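Local coordinates for protein putative O-acetylhomoserine (Thiol)-lyase (Campylobacter jejuni, PDB 4OC9) that probably uses pyridoxal 5'-phosphate to make homocysteine from O-acetylhomoserine and sulfide, as related trans-sulfuration enzymes do, at residues I93-S98 with D233-F238; L329-K332 with K336-A339. All coordinates share one frame; numbering follows the deposited sequence.

How the interactions relate
Interaction 1 (93-98 with 233-238) joins two parts of the chain beside the seven-stranded sheet. Interaction 2 (329-332 with 336-339) lies between helix 327-333 and the chain that follows it, beside the five-stranded sheet. Their centres are 35 Å apart, and their nearest atoms about 23 Å, so neither supports the other directly. They follow one another along the chain, and both fall in the region of the Cys/Met metabolism PLP-dependent family. The cofactor is carried on a lysine, Lys206 by prediction, which belongs to none of the four segments. Interaction 1 is buried and formed by ring edges against backbone oxygens, an amide and a methyl, whereas interaction 2 is partly exposed and adds a polar link with a water.

Interaction 1: I93-S98 with D233-F238; sequences INLASS and DRYKAF
Leu95 and Tyr235 mark the closest approach of the two backbones, with CA atoms 7.1 Å apart. Segment 93-98 runs on from the end of helix 84-93, and 233-238 lies between helices 225-229 and 257-270. Within 233-238 a weak hydrogen bond runs from Phe238 N to Tyr235 O at 3.3 Å. The two aromatic residues meet successive carbonyl groups of 93-98. Phe238 brings its edge to Asn94, and its CE2 lies 3.2 Å from Asn94 O, near the ring plane. The amide of Asn94 also comes to this edge, where ND2 is 3.7 Å from Phe238 CZ. Asn94 holds its CG anti to the backbone N (chi1 -162°), and this carries the amide to the ring edge. The amide and ring planes are 73° apart. Tyr235 likewise presents an edge: its CD1 is 3.8 Å from Leu95 O, in the ring plane. The Leu95 side chain reaches the same ring through one methyl, with CD2 4.0 Å from Tyr235 CE1. Arg234 CG lies over one face of the Tyr235 ring, offset toward its rim.

Leu95 packs on Val177 and Ile179 of strand 177-181, while Tyr235 and Phe238 touch Leu229 of helix 225-229. The contact thus ties the end of helix 84-93 to the loop after helix 225-229, beside the seven-stranded sheet. Asn94 OD1 accepts from Trp266 NE1, Asn94 ND2 donates to Phe258 O, and Tyr235 OH is bonded to Lys147 O.

Between the segments the contact is one of ring edges, carbonyl oxygens, an amide and a methyl. The approach of Phe238 CE2 to Asn94 O is probably mildly attractive, since ring C-H groups carry a slight positive charge. That of Tyr235 to Leu95 O is looser. The stronger outside bonds of Asn94 and Tyr235 fix how these groups are turned.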
loop_
_atom_site.group_PDB
_atom_site.type_symbol
_atom_site.label_atom_id
_atom_site.label_comp_id
_atom_site.label_asym_id
_atom_site.label_seq_id
_atom_site.Cartn_x
_atom_site.Cartn_y
_atom_site.Cartn_z
ATOM N N ILE D 93 29.797 4.008 -8.796
ATOM C CA ILE D 93 30.051 5.461 -8.890
ATOM C C ILE D 93 30.480 6.058 -7.571
ATOM O O ILE D 93 31.061 7.128 -7.574
ATOM C CB ILE D 93 28.871 6.272 -9.456
ATOM C CG1 ILE D 93 27.656 6.163 -8.519
ATOM C CG2 ILE D 93 28.567 5.816 -10.881
ATOM C CD1 ILE D 93 26.423 6.895 -9.002
ATOM N N ASN D 94 30.231 5.383 -6.454
ATOM C CA ASN D 94 30.638 5.957 -5.187
ATOM C C ASN D 94 32.138 5.758 -5.035
ATOM O O ASN D 94 32.765 6.326 -4.140
ATOM C CB ASN D 94 29.955 5.266 -4.012
ATOM C CG ASN D 94 30.012 6.093 -2.743
ATOM O OD1 ASN D 94 29.982 7.329 -2.797
ATOM N ND2 ASN D 94 29.971 5.438 -1.608
ATOM N N LEU D 95 32.691 4.905 -5.898
ATOM C CA LEU D 95 34.109 4.560 -5.908
ATOM C C LEU D 95 34.883 5.045 -7.132
ATOM O O LEU D 95 36.037 5.442 -7.000
ATOM C CB LEU D 95 34.255 3.044 -5.836
ATOM C CG LEU D 95 33.703 2.374 -4.577
ATOM C CD1 LEU D 95 33.723 0.864 -4.707
ATOM C CD2 LEU D 95 34.465 2.841 -3.347
ATOM N N ALA D 96 34.244 5.026 -8.299
ATOM C CA ALA D 96 34.887 5.459 -9.530
ATOM C C ALA D 96 34.180 6.640 -10.179
ATOM O O ALA D 96 32.952 6.769 -10.125
ATOM C CB ALA D 96 34.930 4.313 -10.514
ATOM N N SER D 97 34.984 7.502 -10.796
ATOM C CA SER D 97 34.494 8.681 -11.494
ATOM C C SER D 97 35.170 8.713 -12.864
ATOM O O SER D 97 36.016 7.861 -13.168
ATOM C CB SER D 97 34.738 9.956 -10.687
ATOM O OG SER D 97 36.111 10.105 -10.398
ATOM N N SER D 98 34.802 9.680 -13.687
ATOM C CA SER D 98 35.367 9.784 -15.017
ATOM C C SER D 98 36.920 9.642 -15.034
ATOM O O SER D 98 37.650 10.282 -14.260
ATOM C CB SER D 98 34.934 11.100 -15.666
ATOM O OG SER D 98 35.331 11.121 -17.019
ATOM N N ASP D 233 45.187 7.103 -1.219
ATOM C CA ASP D 233 45.377 7.873 -2.449
ATOM C C ASP D 233 44.513 7.397 -3.611
ATOM O O ASP D 233 44.316 8.113 -4.593
ATOM C CB ASP D 233 46.843 7.785 -2.908
ATOM C CG ASP D 233 47.825 8.402 -1.922
ATOM O OD1 ASP D 233 47.386 9.029 -0.924
ATOM O OD2 ASP D 233 49.051 8.266 -2.177
ATOM N N ARG D 234 44.038 6.168 -3.528
ATOM C CA ARG D 234 43.217 5.632 -4.592
ATOM C C ARG D 234 41.786 6.231 -4.545
ATOM O O ARG D 234 41.107 6.283 -5.577
ATOM C CB ARG D 234 43.177 4.115 -4.476
ATOM C CG ARG D 234 42.493 3.442 -5.638
ATOM C CD ARG D 234 42.459 1.933 -5.474
ATOM N NE ARG D 234 43.783 1.303 -5.421
ATOM C CZ ARG D 234 44.496 0.923 -6.489
ATOM N NH1 ARG D 234 44.076 1.147 -7.736
ATOM N NH2 ARG D 234 45.667 0.338 -6.305
ATOM N N TYR D 235 41.369 6.738 -3.376
ATOM C CA TYR D 235 40.036 7.314 -3.229
ATOM C C TYR D 235 40.034 8.760 -2.734
ATOM O O TYR D 235 39.759 9.047 -1.559
ATOM C CB TYR D 235 39.171 6.425 -2.328
ATOM C CG TYR D 235 39.088 5.029 -2.860
ATOM C CD1 TYR D 235 38.316 4.739 -3.988
ATOM C CD2 TYR D 235 39.782 3.980 -2.249
ATOM C CE1 TYR D 235 38.242 3.460 -4.495
ATOM C CE2 TYR D 235 39.728 2.703 -2.759
ATOM C CZ TYR D 235 38.955 2.449 -3.886
ATOM O OH TYR D 235 38.868 1.159 -4.395
ATOM N N LYS D 236 40.290 9.684 -3.650
ATOM C CA LYS D 236 40.309 11.115 -3.289
ATOM C C LYS D 236 38.956 11.731 -2.919
ATOM O O LYS D 236 38.913 12.614 -2.063
ATOM C CB LYS D 236 41.114 11.926 -4.294
ATOM C CG LYS D 236 42.572 11.524 -4.143
ATOM C CD LYS D 236 43.536 12.147 -5.109
ATOM C CE LYS D 236 44.885 11.475 -4.883
ATOM N NZ LYS D 236 45.924 11.815 -5.889
ATOM N N ALA D 237 37.860 11.203 -3.465
ATOM C CA ALA D 237 36.531 11.727 -3.138
ATOM C C ALA D 237 36.278 11.633 -1.633
ATOM O O ALA D 237 35.561 12.448 -1.067
ATOM C CB ALA D 237 35.473 10.975 -3.901
ATOM N N PHE D 238 36.897 10.671 -0.969
ATOM C CA PHE D 238 36.730 10.502 0.489
ATOM C C PHE D 238 37.827 11.178 1.332
ATOM O O PHE D 238 37.855 11.060 2.559
ATOM C CB PHE D 238 36.685 8.996 0.838
ATOM C CG PHE D 238 35.517 8.271 0.245
ATOM C CD1 PHE D 238 34.302 8.221 0.925
ATOM C CD2 PHE D 238 35.606 7.664 -0.994
ATOM C CE1 PHE D 238 33.204 7.569 0.384
ATOM C CE2 PHE D 238 34.503 7.015 -1.544
ATOM C CZ PHE D 238 33.310 6.962 -0.856
#

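Interaction 2: L329-K332 with K336-A339; sequences LFKK and KNFA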
loop_
_atom_site.group_PDB
_atom_site.type_symbol
_atom_site.label_atom_id
_atom_site.label_comp_id
_atom_site.label_asym_id
_atom_site.label_seq_id
_atom_site.Cartn_x
_atom_site.Cartn_y
_atom_site.Cartn_z
ATOM N N LEU D 329 34.174 -25.445 -4.030
ATOM C CA LEU D 329 34.008 -24.062 -3.569
ATOM C C LEU D 329 32.682 -23.979 -2.777
ATOM O O LEU D 329 32.583 -23.233 -1.802
ATOM C CB LEU D 329 34.022 -23.085 -4.740
ATOM C CG LEU D 329 35.406 -22.956 -5.375
ATOM C CD1 LEU D 329 35.416 -22.241 -6.707
ATOM C CD2 LEU D 329 36.309 -22.241 -4.379
ATOM N N PHE D 330 31.678 -24.737 -3.210
ATOM C CA PHE D 330 30.400 -24.752 -2.529
ATOM C C PHE D 330 30.589 -25.262 -1.114
ATOM O O PHE D 330 30.168 -24.625 -0.159
ATOM C CB PHE D 330 29.385 -25.609 -3.296
ATOM C CG PHE D 330 28.168 -25.955 -2.496
ATOM C CD1 PHE D 330 27.257 -24.997 -2.136
ATOM C CD2 PHE D 330 27.897 -27.273 -2.179
ATOM C CE1 PHE D 330 26.110 -25.336 -1.414
ATOM C CE2 PHE D 330 26.741 -27.628 -1.487
ATOM C CZ PHE D 330 25.854 -26.660 -1.107
ATOM N N LYS D 331 31.218 -26.425 -0.992
ATOM C CA LYS D 331 31.473 -27.014 0.324
ATOM C C LYS D 331 32.335 -26.097 1.186
ATOM O O LYS D 331 32.207 -26.066 2.393
ATOM C CB LYS D 331 32.162 -28.386 0.200
ATOM C CG LYS D 331 31.320 -29.505 -0.420
ATOM C CD LYS D 331 30.101 -29.821 0.440
ATOM C CE LYS D 331 29.285 -30.961 -0.140
ATOM N NZ LYS D 331 28.141 -31.356 0.704
ATOM N N LYS D 332 33.228 -25.354 0.563
ATOM C CA LYS D 332 34.113 -24.460 1.307
ATOM C C LYS D 332 33.438 -23.214 1.880
ATOM O O LYS D 332 33.685 -22.845 3.019
ATOM C CB LYS D 332 35.268 -24.018 0.424
ATOM C CG LYS D 332 36.266 -23.147 1.148
ATOM C CD LYS D 332 37.378 -22.684 0.223
ATOM C CE LYS D 332 38.358 -21.783 0.960
ATOM N NZ LYS D 332 39.395 -21.225 0.048
ATOM N N LYS D 336 25.603 -24.150 5.614
ATOM C CA LYS D 336 24.354 -24.921 5.775
ATOM C C LYS D 336 23.986 -25.966 4.687
ATOM O O LYS D 336 22.904 -26.578 4.650
ATOM C CB LYS D 336 23.186 -23.958 5.938
ATOM C CG LYS D 336 23.113 -23.257 7.283
ATOM C CD LYS D 336 21.857 -22.407 7.376
ATOM C CE LYS D 336 21.550 -21.754 8.767
ATOM N NZ LYS D 336 22.664 -21.087 9.513
ATOM N N ASN D 337 24.919 -26.175 3.800
ATOM C CA ASN D 337 24.762 -27.114 2.709
ATOM C C ASN D 337 23.505 -26.924 1.830
ATOM O O ASN D 337 22.821 -27.885 1.476
ATOM C CB ASN D 337 24.862 -28.559 3.184
ATOM C CG ASN D 337 25.221 -29.502 2.052
ATOM O OD1 ASN D 337 26.120 -29.216 1.260
ATOM N ND2 ASN D 337 24.552 -30.642 1.994
ATOM N N PHE D 338 23.136 -25.667 1.594
ATOM C CA PHE D 338 21.999 -25.294 0.759
ATOM C C PHE D 338 22.608 -24.384 -0.274
ATOM O O PHE D 338 23.416 -23.542 0.055
ATOM C CB PHE D 338 20.876 -24.588 1.519
ATOM C CG PHE D 338 20.156 -25.453 2.534
ATOM C CD1 PHE D 338 19.378 -26.517 2.122
ATOM C CD2 PHE D 338 20.117 -25.086 3.873
ATOM C CE1 PHE D 338 18.703 -27.300 3.030
ATOM C CE2 PHE D 338 19.412 -25.838 4.789
ATOM C CZ PHE D 338 18.708 -26.950 4.367
ATOM N N ALA D 339 22.211 -24.538 -1.524
ATOM C CA ALA D 339 22.771 -23.745 -2.613
ATOM C C ALA D 339 21.816 -22.794 -3.345
ATOM O O ALA D 339 22.046 -22.392 -4.494
ATOM C CB ALA D 339 23.389 -24.693 -3.604
HETATM O O HOH W 1 26.030 -31.111 -0.998
#
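Phe330 and Asn337 both turn CG anti to their own backbone N (chi1 165° for Phe330), and this brings ring and amide together across the turn. The chain of Lys331, next on the helix, is bent at chi2, which brings NZ to the same amide. Its NZ donates a hydrogen bond of 3.0 Å to Asn337 OD1. The donor stands above the carbonyl plane, 42° out of it, and the bond is not directed at a lone pair. A water bridges the same pair. It accepts from Lys331 NZ at 2.7 Å and, weakly, from Asn337 ND2 at 3.4 Å. The ammonium group and the amide are thus held together directly at the oxygen and only weakly, through the water, at the nitrogen.

The Phe330 ring lies beside this polar group. Its CE2 is 3.2 Å from Asn337 OD1, which approaches the ring obliquely, and the ring and amide planes are 38° apart. Farther round the ring, CE1 meets two atoms of the returning chain. Phe338 O is 3.6 Å from Phe330 CE1, at the ring edge and near its plane. Ala339 CB is also 3.6 Å from Phe330 CE1 and makes the apolar part of the contact. Phe338 turns away from the helix, and its side chain touches Glu294, Ser297 and Gln298 of helix 276-309.

Here the chain leaving helix 327-333 lies back against the helix. Phe330 also meets the ring of Phe334 and touches Ile161. Ala339 packs on Tyr318, just beyond strand 315-317. From here the chain runs on into strand 342-346, the neighbour of that strand in the five-stranded sheet.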